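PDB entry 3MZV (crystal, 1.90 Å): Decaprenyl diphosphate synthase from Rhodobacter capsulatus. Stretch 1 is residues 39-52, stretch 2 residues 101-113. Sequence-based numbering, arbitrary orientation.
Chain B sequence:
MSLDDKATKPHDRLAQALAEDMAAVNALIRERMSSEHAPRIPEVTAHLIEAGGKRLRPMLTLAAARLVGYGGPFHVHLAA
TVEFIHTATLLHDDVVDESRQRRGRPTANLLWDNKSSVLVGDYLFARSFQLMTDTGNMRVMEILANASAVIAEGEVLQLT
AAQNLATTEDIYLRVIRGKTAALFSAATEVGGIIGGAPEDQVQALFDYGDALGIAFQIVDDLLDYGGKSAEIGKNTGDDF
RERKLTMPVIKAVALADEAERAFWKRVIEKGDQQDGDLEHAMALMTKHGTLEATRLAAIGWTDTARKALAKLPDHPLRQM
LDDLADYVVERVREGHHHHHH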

# COMPACT_ATOMS: atom_id res chain seq x y z
N PRO B 39 13.94 7.60 10.10
CA PRO B 39 15.13 7.11 9.38
C PRO B 39 15.09 5.65 8.95
O PRO B 39 15.68 5.28 7.94
CB PRO B 39 16.27 7.33 10.39
CG PRO B 39 15.60 7.32 11.73
CD PRO B 39 14.27 7.98 11.49
N ARG B 40 14.40 4.82 9.74
CA ARG B 40 14.17 3.41 9.36
C ARG B 40 13.70 3.26 7.91
O ARG B 40 14.05 2.28 7.24
CB ARG B 40 13.15 2.78 10.31
CG ARG B 40 12.89 1.31 10.06
CD ARG B 40 13.11 0.48 11.30
NE ARG B 40 12.12 0.75 12.34
CZ ARG B 40 12.17 0.26 13.58
NH1 ARG B 40 13.18 -0.51 13.97
NH2 ARG B 40 11.21 0.56 14.44
N ILE B 41 12.91 4.21 7.43
CA ILE B 41 12.29 4.05 6.10
C ILE B 41 13.32 3.86 4.96
O ILE B 41 13.31 2.83 4.29
CB ILE B 41 11.29 5.20 5.79
CG1 ILE B 41 10.01 4.99 6.61
CG2 ILE B 41 10.96 5.22 4.30
CD1 ILE B 41 9.17 6.23 6.79
N PRO B 42 14.20 4.85 4.74
CA PRO B 42 15.26 4.67 3.73
C PRO B 42 16.27 3.55 4.10
O PRO B 42 16.76 2.85 3.21
CB PRO B 42 15.94 6.05 3.70
CG PRO B 42 15.70 6.61 5.05
CD PRO B 42 14.28 6.19 5.35
N GLU B 43 16.56 3.38 5.39
CA GLU B 43 17.37 2.21 5.82
C GLU B 43 16.76 0.93 5.27
O GLU B 43 17.46 0.16 4.63
CB GLU B 43 17.50 2.09 7.34
CG GLU B 43 18.69 2.84 7.92
CD GLU B 43 18.45 3.29 9.36
OE1 GLU B 43 18.05 2.42 10.18
OE2 GLU B 43 18.65 4.50 9.65
N VAL B 44 15.47 0.72 5.53
CA VAL B 44 14.78 -0.47 5.00
C VAL B 44 14.74 -0.52 3.46
O VAL B 44 14.95 -1.57 2.85
CB VAL B 44 13.33 -0.57 5.55
CG1 VAL B 44 12.57 -1.72 4.87
CG2 VAL B 44 13.33 -0.73 7.09
N THR B 45 14.45 0.63 2.84
CA THR B 45 14.40 0.71 1.36
C THR B 45 15.77 0.46 0.72
O THR B 45 15.87 -0.30 -0.26
CB THR B 45 13.89 2.09 0.87
OG1 THR B 45 12.75 2.51 1.63
CG2 THR B 45 13.54 2.01 -0.63
N ALA B 46 16.80 1.12 1.27
CA ALA B 46 18.18 0.87 0.89
C ALA B 46 18.41 -0.63 0.84
O ALA B 46 18.84 -1.16 -0.18
CB ALA B 46 19.16 1.52 1.91
N HIS B 47 18.07 -1.29 1.94
CA HIS B 47 18.37 -2.72 2.16
C HIS B 47 17.72 -3.65 1.12
O HIS B 47 18.23 -4.75 0.88
CB HIS B 47 17.98 -3.12 3.61
CG HIS B 47 18.19 -4.57 3.92
ND1 HIS B 47 19.38 -5.07 4.42
CD2 HIS B 47 17.36 -5.64 3.79
CE1 HIS B 47 19.28 -6.37 4.58
NE2 HIS B 47 18.06 -6.75 4.21
N LEU B 48 16.61 -3.24 0.51
CA LEU B 48 15.99 -4.07 -0.54
C LEU B 48 16.59 -3.80 -1.93
O LEU B 48 16.74 -4.72 -2.74
CB LEU B 48 14.47 -3.88 -0.57
CG LEU B 48 13.70 -4.90 -1.43
CD1 LEU B 48 14.10 -6.36 -1.15
CD2 LEU B 48 12.17 -4.72 -1.25
N ILE B 49 16.93 -2.54 -2.21
CA ILE B 49 17.38 -2.14 -3.54
C ILE B 49 18.86 -2.48 -3.75
O ILE B 49 19.25 -2.98 -4.81
CB ILE B 49 17.09 -0.63 -3.81
CG1 ILE B 49 15.58 -0.42 -4.03
CG2 ILE B 49 17.87 -0.15 -5.04
CD1 ILE B 49 15.07 1.00 -3.75
N GLU B 50 19.69 -2.22 -2.73
CA GLU B 50 21.11 -2.59 -2.77
C GLU B 50 21.35 -4.12 -2.64
O GLU B 50 22.50 -4.56 -2.58
CB GLU B 50 21.91 -1.83 -1.69
CG GLU B 50 22.42 -0.45 -2.11
CD GLU B 50 21.35 0.65 -2.04
OE1 GLU B 50 20.18 0.38 -2.38
OE2 GLU B 50 21.69 1.79 -1.66
N ALA B 51 20.26 -4.91 -2.62
CA ALA B 51 20.34 -6.38 -2.63
C ALA B 51 20.11 -6.97 -4.03
O ALA B 51 19.34 -7.93 -4.20
CB ALA B 51 19.35 -6.98 -1.63
N GLY B 52 20.77 -6.39 -5.04
CA GLY B 52 20.67 -6.89 -6.41
C GLY B 52 19.29 -6.67 -7.02
O GLY B 52 18.50 -5.85 -6.51
N GLN B 101 14.49 -14.95 3.98
CA GLN B 101 15.52 -14.46 3.05
C GLN B 101 14.97 -13.98 1.71
O GLN B 101 13.97 -14.48 1.20
CB GLN B 101 16.63 -15.53 2.84
CG GLN B 101 16.40 -16.64 1.78
CD GLN B 101 17.68 -17.47 1.50
OE1 GLN B 101 17.62 -18.43 0.68
NE2 GLN B 101 18.74 -17.15 2.10
N ARG B 102 15.66 -12.99 1.15
CA ARG B 102 15.42 -12.50 -0.21
C ARG B 102 16.78 -12.25 -0.85
O ARG B 102 17.59 -11.48 -0.29
CB ARG B 102 14.60 -11.20 -0.20
CG ARG B 102 14.23 -10.74 -1.61
CD ARG B 102 13.16 -9.63 -1.64
NE ARG B 102 11.82 -10.19 -1.56
CZ ARG B 102 11.21 -10.85 -2.55
NH1 ARG B 102 11.81 -11.02 -3.73
NH2 ARG B 102 9.98 -11.32 -2.36
N ARG B 103 17.04 -12.88 -1.99
CA ARG B 103 18.33 -12.76 -2.68
C ARG B 103 19.48 -13.10 -1.73
O ARG B 103 20.42 -12.32 -1.58
CB ARG B 103 18.52 -11.35 -3.27
N GLY B 104 19.37 -14.26 -1.07
CA GLY B 104 20.41 -14.78 -0.16
C GLY B 104 20.69 -13.98 1.11
O GLY B 104 21.52 -14.39 1.94
N ARG B 105 20.00 -12.84 1.28
CA ARG B 105 20.19 -11.97 2.45
C ARG B 105 18.87 -11.88 3.23
O ARG B 105 17.79 -12.05 2.64
CB ARG B 105 20.64 -10.56 2.01
N PRO B 106 18.94 -11.60 4.56
CA PRO B 106 17.74 -11.57 5.40
C PRO B 106 16.71 -10.51 4.96
O PRO B 106 17.08 -9.41 4.48
CB PRO B 106 18.28 -11.26 6.80
CG PRO B 106 19.63 -10.60 6.56
CD PRO B 106 20.16 -11.23 5.30
N THR B 107 15.44 -10.85 5.12
CA THR B 107 14.33 -10.00 4.68
C THR B 107 14.17 -8.84 5.62
O THR B 107 14.62 -8.91 6.78
CB THR B 107 13.00 -10.77 4.66
OG1 THR B 107 12.72 -11.28 5.98
CG2 THR B 107 13.04 -11.90 3.65
N ALA B 108 13.51 -7.78 5.15
CA ALA B 108 13.26 -6.60 5.96
C ALA B 108 12.45 -7.00 7.19
O ALA B 108 12.76 -6.55 8.29
CB ALA B 108 12.53 -5.52 5.16
N ASN B 109 11.42 -7.83 7.00
CA ASN B 109 10.54 -8.24 8.12
C ASN B 109 11.22 -9.09 9.19
O ASN B 109 10.88 -8.97 10.37
CB ASN B 109 9.26 -8.95 7.63
CG ASN B 109 9.53 -10.03 6.61
OD1 ASN B 109 9.86 -9.73 5.46
ND2 ASN B 109 9.39 -11.30 7.03
N LEU B 110 12.18 -9.92 8.78
CA LEU B 110 13.06 -10.67 9.70
C LEU B 110 14.01 -9.71 10.44
O LEU B 110 14.02 -9.63 11.68
CB LEU B 110 13.85 -11.72 8.93
N LEU B 111 14.78 -8.96 9.66
CA LEU B 111 15.74 -7.99 10.20
C LEU B 111 15.09 -6.97 11.15
O LEU B 111 15.67 -6.59 12.17
CB LEU B 111 16.45 -7.27 9.04
CG LEU B 111 17.98 -7.28 8.93
CD1 LEU B 111 18.62 -8.60 9.37
CD2 LEU B 111 18.35 -6.99 7.49
N TRP B 112 13.86 -6.53 10.82
CA TRP B 112 13.13 -5.58 11.66
C TRP B 112 11.86 -6.25 12.24
O TRP B 112 11.95 -6.97 13.23
CB TRP B 112 12.78 -4.31 10.86
CG TRP B 112 13.96 -3.44 10.54
CD1 TRP B 112 14.51 -2.49 11.34
CD2 TRP B 112 14.73 -3.45 9.34
NE1 TRP B 112 15.57 -1.89 10.71
CE2 TRP B 112 15.74 -2.47 9.48
CE3 TRP B 112 14.68 -4.19 8.15
CZ2 TRP B 112 16.69 -2.20 8.48
CZ3 TRP B 112 15.62 -3.93 7.15
CH2 TRP B 112 16.61 -2.94 7.32
N ASP B 113 10.70 -5.98 11.62
CA ASP B 113 9.45 -6.67 11.93
C ASP B 113 8.45 -6.52 10.77
O ASP B 113 8.69 -5.76 9.80
CB ASP B 113 8.85 -6.20 13.28
CG ASP B 113 8.73 -4.67 13.39
OD1 ASP B 113 8.53 -3.98 12.38
OD2 ASP B 113 8.80 -4.17 14.53

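This is a mainly apolar and aromatic contact between a helix and a compact turn-and-helix segment, centred on Trp 112 and His 47 and fixed by a single hydrogen bond between the two stretches. The two parts are at least 52 residues apart in sequence wherever they touch, and together they bury 530 Å² counted over both sides. Trp 112 and His 47 lose the most area to the opposing stretch, 111 and 91 Å² respectively, and both direct their CA-to-CB bonds toward it.

The indole of Trp 112 is the main packing surface. Val 44 CG2 sits 3.6 Å from the centroid of the six-membered ring of Trp 112, only 4° off the ring normal, so the methyl group lies almost exactly above the ring centre; this is the geometry of a CH-pi contact. The other methyl of the same valine, Val 44 CG1, lies 3.8 Å from Ala 108 CB, where the CA atoms of the two stretches come closest, 6.4 Å between Val 44 CA and Ala 108 CA. Arg 40 runs along the indole: its CG lies over one face, its CD is 3.3 Å from Trp 112 CD1, and its NH1 is 3.6 Å from Trp 112 CD1. The CA-to-CB bond of Arg 40 points sideways, but the end of the side chain comes nearer; chi1 is t and chi2, at 125°, lies between wells.

His 47 combines two kinds of interaction. Its NE2 donates to Pro 106 O over 2.8 Å, with an N-H...acceptor angle of 173°; the acceptor lies near the imidazole plane, at the ring edge, where an in-plane N-H can point straight at it. The edge of Trp 112 is directed toward the face of the same ring. The centroids of the His 47 ring and the Trp 112 six-membered ring are 5.6 Å apart and the planes meet at 86°, so the pair is edge-to-face rather than stacked in parallel. Leu 111 also approaches the imidazole, with 3.1 Å between His 47 CE1 and Leu 111 CD2, a tight separation for two carbons.

Local hydrogen bonds accompany this arrangement. Thr 107 caps the short helix of stretch 2, its OG1 accepting from Leu 110 N at 3.2 Å, while Trp 112 N donates to Ala 108 O at 2.8 Å, holding Trp 112 against the last turn although it has already left helical phi/psi.

Beyond the aromatic centre the contact continues to the type I' turn from Arg 102 to Arg 105. Leu 48 CD1 meets Arg 102 CD at 3.4 Å, a carbon-to-carbon approach, whereas the Arg 102 guanidinium is hydrogen-bonded elsewhere in the structure. Farther along, Ala 51 O is 3.6 Å from Arg 103 CB; because the Arg 103 side chain is not modelled past CB, the coordinates cannot define its further contacts.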